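Local coordinates for protein manganese lipoxygenase (Gaeumannomyces graminis, PDB 5FX8) that uses a catalytic manganese ion to oxygenate linoleic and alpha-linolenic acids to 11S- and 13R-hydroperoxy fatty acids, at residues 228-240 with 247-259. Sequence-based numbering, arbitrary orientation.
Sequences GRYAAACQGLFYL and FLPLAIKTNVGVD
Phe-238 and Phe-247 meet on one face of an antiparallel strand pair, their ring planes nearly parallel, 11° apart, but offset with little overlap, the centroids 5.6 Å apart. Contact therefore falls mainly to an end: CZ of Phe-247 reaches CB of Phe-238 at 3.5 Å. CG of Phe-247 stands anti to its backbone N (chi1 -178°), which carries the ring along the hairpin toward Phe-238. Flat, apolar rings suit this buried face, where Phe-213 of strand 212-216, beyond strand 235-241, meets Phe-247 edge-to-face and helix 161-166 touches Phe-238 and Pro-249. Gly-236, with no side chain, lies beside the Phe-238 ring.

On the other face Tyr-239 and Leu-248 run alongside each other in the same direction, CE1 of Tyr-239 lying 3.8 Å from CB of Leu-248. Leu-250 lies across the tyrosine, its CD1 4.0 Å from Tyr-239 CD1. Tyrosine suits this place: its ring offers the leucines apolar carbon, while its OH makes a weak hydrogen bond to Arg-243.

At the bulge Leu-250 and Ala-251 both face Leu-237, whose O accepts from Leu-250 N (2.8 Å) and Ala-251 N (3.3 Å), whereas Pro-249, lacking an N-H, occupies a non-hydrogen-bonded pair with Phe-238. Beyond the strands, branched Val-256 packs its CG2 against small, apolar Ala-232 CB at 3.8 Å. Strands 235-241 and 246-253 form a beta hairpin with a classic bulge, neighbours in the lipoxygenase's five-stranded antiparallel sheet.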
loop_
_atom_site.group_PDB
_atom_site.type_symbol
_atom_site.label_atom_id
_atom_site.label_comp_id
_atom_site.label_asym_id
_atom_site.label_seq_id
_atom_site.Cartn_x
_atom_site.Cartn_y
_atom_site.Cartn_z
ATOM N N GLY A 228 -17.767 -18.369 -15.683
ATOM C CA GLY A 228 -17.935 -18.720 -14.293
ATOM C C GLY A 228 -18.028 -17.536 -13.348
ATOM O O GLY A 228 -18.247 -17.741 -12.152
ATOM N N ARG A 229 -17.859 -16.309 -13.862
ATOM C CA ARG A 229 -17.965 -15.053 -13.147
ATOM C C ARG A 229 -19.101 -14.219 -13.702
ATOM O O ARG A 229 -19.457 -14.307 -14.877
ATOM C CB ARG A 229 -16.700 -14.221 -13.257
ATOM C CG ARG A 229 -15.473 -14.984 -12.900
ATOM C CD ARG A 229 -15.475 -15.527 -11.488
ATOM N NE ARG A 229 -14.246 -16.216 -11.179
ATOM C CZ ARG A 229 -14.106 -17.549 -11.252
ATOM N NH1 ARG A 229 -15.070 -18.367 -11.651
ATOM N NH2 ARG A 229 -12.958 -18.094 -10.944
ATOM N N TYR A 230 -19.634 -13.374 -12.840
ATOM C CA TYR A 230 -20.754 -12.546 -13.209
ATOM C C TYR A 230 -20.568 -11.175 -12.580
ATOM O O TYR A 230 -19.757 -11.001 -11.674
ATOM C CB TYR A 230 -22.051 -13.203 -12.767
ATOM C CG TYR A 230 -22.145 -14.635 -13.177
ATOM C CD1 TYR A 230 -21.612 -15.642 -12.388
ATOM C CD2 TYR A 230 -22.776 -14.987 -14.357
ATOM C CE1 TYR A 230 -21.696 -16.947 -12.767
ATOM C CE2 TYR A 230 -22.885 -16.290 -14.741
ATOM C CZ TYR A 230 -22.348 -17.268 -13.953
ATOM O OH TYR A 230 -22.456 -18.579 -14.351
ATOM N N ALA A 231 -21.327 -10.199 -13.071
ATOM C CA ALA A 231 -21.186 -8.829 -12.602
ATOM C C ALA A 231 -22.329 -7.992 -13.146
ATOM O O ALA A 231 -22.858 -8.287 -14.215
ATOM C CB ALA A 231 -19.849 -8.226 -13.041
ATOM N N ALA A 232 -22.680 -6.925 -12.424
ATOM C CA ALA A 232 -23.726 -6.008 -12.852
ATOM C C ALA A 232 -23.087 -4.721 -13.359
ATOM O O ALA A 232 -21.902 -4.697 -13.682
ATOM C CB ALA A 232 -24.717 -5.767 -11.707
ATOM N N ALA A 233 -23.877 -3.657 -13.456
ATOM C CA ALA A 233 -23.355 -2.332 -13.765
ATOM C C ALA A 233 -24.190 -1.330 -12.956
ATOM O O ALA A 233 -24.979 -0.538 -13.463
ATOM C CB ALA A 233 -23.383 -2.054 -15.265
ATOM N N CYS A 234 -24.022 -1.369 -11.640
ATOM C CA CYS A 234 -24.996 -0.751 -10.756
ATOM C C CYS A 234 -24.937 0.767 -10.795
ATOM O O CYS A 234 -23.873 1.375 -10.918
ATOM C CB CYS A 234 -24.790 -1.223 -9.330
ATOM S SG CYS A 234 -25.297 -2.909 -9.112
ATOM N N GLN A 235 -26.103 1.372 -10.715
ATOM C CA GLN A 235 -26.246 2.765 -10.358
ATOM C C GLN A 235 -26.883 2.762 -8.988
ATOM O O GLN A 235 -27.894 2.097 -8.782
ATOM C CB GLN A 235 -27.121 3.514 -11.350
ATOM C CG GLN A 235 -26.568 3.585 -12.716
ATOM C CD GLN A 235 -27.472 4.343 -13.622
ATOM O OE1 GLN A 235 -27.075 5.342 -14.213
ATOM N NE2 GLN A 235 -28.705 3.890 -13.736
ATOM N N GLY A 236 -26.274 3.471 -8.048
ATOM C CA GLY A 236 -26.801 3.599 -6.707
ATOM C C GLY A 236 -27.303 5.016 -6.494
ATOM O O GLY A 236 -26.609 5.984 -6.811
ATOM N N LEU A 237 -28.519 5.115 -5.972
ATOM C CA LEU A 237 -29.135 6.381 -5.622
ATOM C C LEU A 237 -29.151 6.504 -4.109
ATOM O O LEU A 237 -29.588 5.586 -3.409
ATOM C CB LEU A 237 -30.544 6.454 -6.173
ATOM C CG LEU A 237 -31.179 7.804 -6.410
ATOM C CD1 LEU A 237 -30.314 8.631 -7.298
ATOM C CD2 LEU A 237 -32.491 7.526 -7.088
ATOM N N PHE A 238 -28.644 7.626 -3.609
ATOM C CA PHE A 238 -28.571 7.879 -2.186
ATOM C C PHE A 238 -29.252 9.200 -1.878
ATOM O O PHE A 238 -29.424 10.043 -2.752
ATOM C CB PHE A 238 -27.142 7.889 -1.724
ATOM C CG PHE A 238 -26.403 6.650 -2.054
ATOM C CD1 PHE A 238 -25.854 6.462 -3.305
ATOM C CD2 PHE A 238 -26.225 5.679 -1.100
ATOM C CE1 PHE A 238 -25.167 5.326 -3.589
ATOM C CE2 PHE A 238 -25.543 4.546 -1.378
ATOM C CZ PHE A 238 -25.011 4.359 -2.619
ATOM N N TYR A 239 -29.673 9.379 -0.634
ATOM C CA TYR A 239 -30.325 10.627 -0.284
ATOM C C TYR A 239 -29.965 11.050 1.126
ATOM O O TYR A 239 -29.586 10.243 1.966
ATOM C CB TYR A 239 -31.850 10.556 -0.427
ATOM C CG TYR A 239 -32.602 9.937 0.719
ATOM C CD1 TYR A 239 -32.474 8.607 0.998
ATOM C CD2 TYR A 239 -33.491 10.677 1.469
ATOM C CE1 TYR A 239 -33.179 8.019 2.010
ATOM C CE2 TYR A 239 -34.207 10.104 2.497
ATOM C CZ TYR A 239 -34.041 8.767 2.759
ATOM O OH TYR A 239 -34.722 8.140 3.754
ATOM N N LEU A 240 -30.070 12.342 1.373
ATOM C CA LEU A 240 -29.914 12.890 2.708
ATOM C C LEU A 240 -31.298 13.015 3.342
ATOM O O LEU A 240 -32.155 13.732 2.822
ATOM C CB LEU A 240 -29.191 14.232 2.633
ATOM C CG LEU A 240 -28.763 14.864 3.953
ATOM C CD1 LEU A 240 -28.036 13.872 4.831
ATOM C CD2 LEU A 240 -27.877 16.042 3.654
ATOM N N PHE A 247 -27.132 10.377 5.647
ATOM C CA PHE A 247 -26.927 9.998 4.254
ATOM C C PHE A 247 -27.246 8.510 4.104
ATOM O O PHE A 247 -26.651 7.675 4.787
ATOM C CB PHE A 247 -25.485 10.319 3.870
ATOM C CG PHE A 247 -25.148 10.032 2.465
ATOM C CD1 PHE A 247 -25.505 10.893 1.471
ATOM C CD2 PHE A 247 -24.455 8.900 2.130
ATOM C CE1 PHE A 247 -25.198 10.620 0.183
ATOM C CE2 PHE A 247 -24.152 8.649 0.839
ATOM C CZ PHE A 247 -24.529 9.515 -0.128
ATOM N N LEU A 248 -28.177 8.168 3.229
ATOM C CA LEU A 248 -28.762 6.836 3.250
ATOM C C LEU A 248 -28.932 6.250 1.853
ATOM O O LEU A 248 -29.003 6.979 0.860
ATOM C CB LEU A 248 -30.127 6.869 3.964
ATOM C CG LEU A 248 -30.178 6.987 5.480
ATOM C CD1 LEU A 248 -31.608 6.994 5.886
ATOM C CD2 LEU A 248 -29.508 5.831 6.129
ATOM N N PRO A 249 -29.012 4.930 1.747
ATOM C CA PRO A 249 -29.314 4.313 0.456
ATOM C C PRO A 249 -30.782 4.431 0.103
ATOM O O PRO A 249 -31.666 4.345 0.957
ATOM C CB PRO A 249 -28.927 2.844 0.674
ATOM C CG PRO A 249 -29.143 2.606 2.084
ATOM C CD PRO A 249 -28.812 3.911 2.796
ATOM N N LEU A 250 -31.034 4.638 -1.185
ATOM C CA LEU A 250 -32.399 4.699 -1.686
ATOM C C LEU A 250 -32.693 3.547 -2.640
ATOM O O LEU A 250 -33.539 2.712 -2.332
ATOM C CB LEU A 250 -32.657 6.064 -2.343
ATOM C CG LEU A 250 -34.123 6.492 -2.423
ATOM C CD1 LEU A 250 -34.291 7.993 -2.547
ATOM C CD2 LEU A 250 -34.810 5.832 -3.569
ATOM N N ALA A 251 -32.013 3.452 -3.778
ATOM C CA ALA A 251 -32.286 2.384 -4.727
ATOM C C ALA A 251 -30.997 1.953 -5.412
ATOM O O ALA A 251 -30.003 2.676 -5.422
ATOM C CB ALA A 251 -33.315 2.822 -5.767
ATOM N N ILE A 252 -31.028 0.760 -5.990
ATOM C CA ILE A 252 -29.909 0.218 -6.747
ATOM C C ILE A 252 -30.465 -0.407 -8.013
ATOM O O ILE A 252 -31.337 -1.272 -7.944
ATOM C CB ILE A 252 -29.110 -0.818 -5.932
ATOM C CG1 ILE A 252 -28.501 -0.164 -4.693
ATOM C CG2 ILE A 252 -28.006 -1.441 -6.776
ATOM C CD1 ILE A 252 -27.756 -1.112 -3.779
ATOM N N LYS A 253 -29.966 0.021 -9.164
ATOM C CA LYS A 253 -30.382 -0.506 -10.452
ATOM C C LYS A 253 -29.206 -1.228 -11.103
ATOM O O LYS A 253 -28.140 -0.633 -11.285
ATOM C CB LYS A 253 -30.880 0.624 -11.349
ATOM C CG LYS A 253 -31.735 0.166 -12.482
ATOM C CD LYS A 253 -31.916 1.235 -13.499
ATOM C CE LYS A 253 -32.873 0.782 -14.545
ATOM N NZ LYS A 253 -32.765 1.678 -15.690
ATOM N N THR A 254 -29.408 -2.490 -11.489
ATOM C CA THR A 254 -28.296 -3.326 -11.939
ATOM C C THR A 254 -27.807 -2.962 -13.325
ATOM O O THR A 254 -26.636 -3.191 -13.638
ATOM C CB THR A 254 -28.698 -4.785 -11.997
ATOM O OG1 THR A 254 -29.539 -4.963 -13.135
ATOM C CG2 THR A 254 -29.422 -5.191 -10.738
ATOM N N ASN A 255 -28.694 -2.489 -14.188
ATOM C CA ASN A 255 -28.365 -2.134 -15.564
ATOM C C ASN A 255 -27.872 -3.305 -16.387
ATOM O O ASN A 255 -27.171 -3.092 -17.376
ATOM C CB ASN A 255 -27.311 -1.036 -15.637
ATOM C CG ASN A 255 -27.810 0.274 -15.145
ATOM O OD1 ASN A 255 -27.175 0.898 -14.312
ATOM N ND2 ASN A 255 -28.948 0.714 -15.660
ATOM N N VAL A 256 -28.182 -4.538 -15.996
ATOM C CA VAL A 256 -27.834 -5.718 -16.776
ATOM C C VAL A 256 -28.990 -6.704 -16.722
ATOM O O VAL A 256 -29.764 -6.738 -15.762
ATOM C CB VAL A 256 -26.531 -6.396 -16.290
ATOM C CG1 VAL A 256 -25.378 -5.517 -16.527
ATOM C CG2 VAL A 256 -26.614 -6.755 -14.830
ATOM N N GLY A 257 -29.102 -7.511 -17.768
ATOM C CA GLY A 257 -30.097 -8.565 -17.784
ATOM C C GLY A 257 -31.479 -7.974 -17.859
ATOM O O GLY A 257 -31.784 -7.126 -18.697
ATOM N N VAL A 258 -32.334 -8.402 -16.945
ATOM C CA VAL A 258 -33.675 -7.850 -16.915
ATOM C C VAL A 258 -33.724 -6.478 -16.272
ATOM O O VAL A 258 -34.774 -5.819 -16.337
ATOM C CB VAL A 258 -34.599 -8.826 -16.176
ATOM C CG1 VAL A 258 -34.533 -10.199 -16.832
ATOM C CG2 VAL A 258 -34.184 -8.886 -14.743
ATOM N N ASP A 259 -32.630 -6.045 -15.631
ATOM C CA ASP A 259 -32.454 -4.660 -15.203
ATOM C C ASP A 259 -33.338 -4.317 -14.009
ATOM O O ASP A 259 -34.111 -3.361 -14.047
ATOM C CB ASP A 259 -32.736 -3.725 -16.380
ATOM C CG ASP A 259 -32.079 -2.405 -16.236
ATOM O OD1 ASP A 259 -31.761 -2.037 -15.096
ATOM O OD2 ASP A 259 -31.874 -1.735 -17.258
#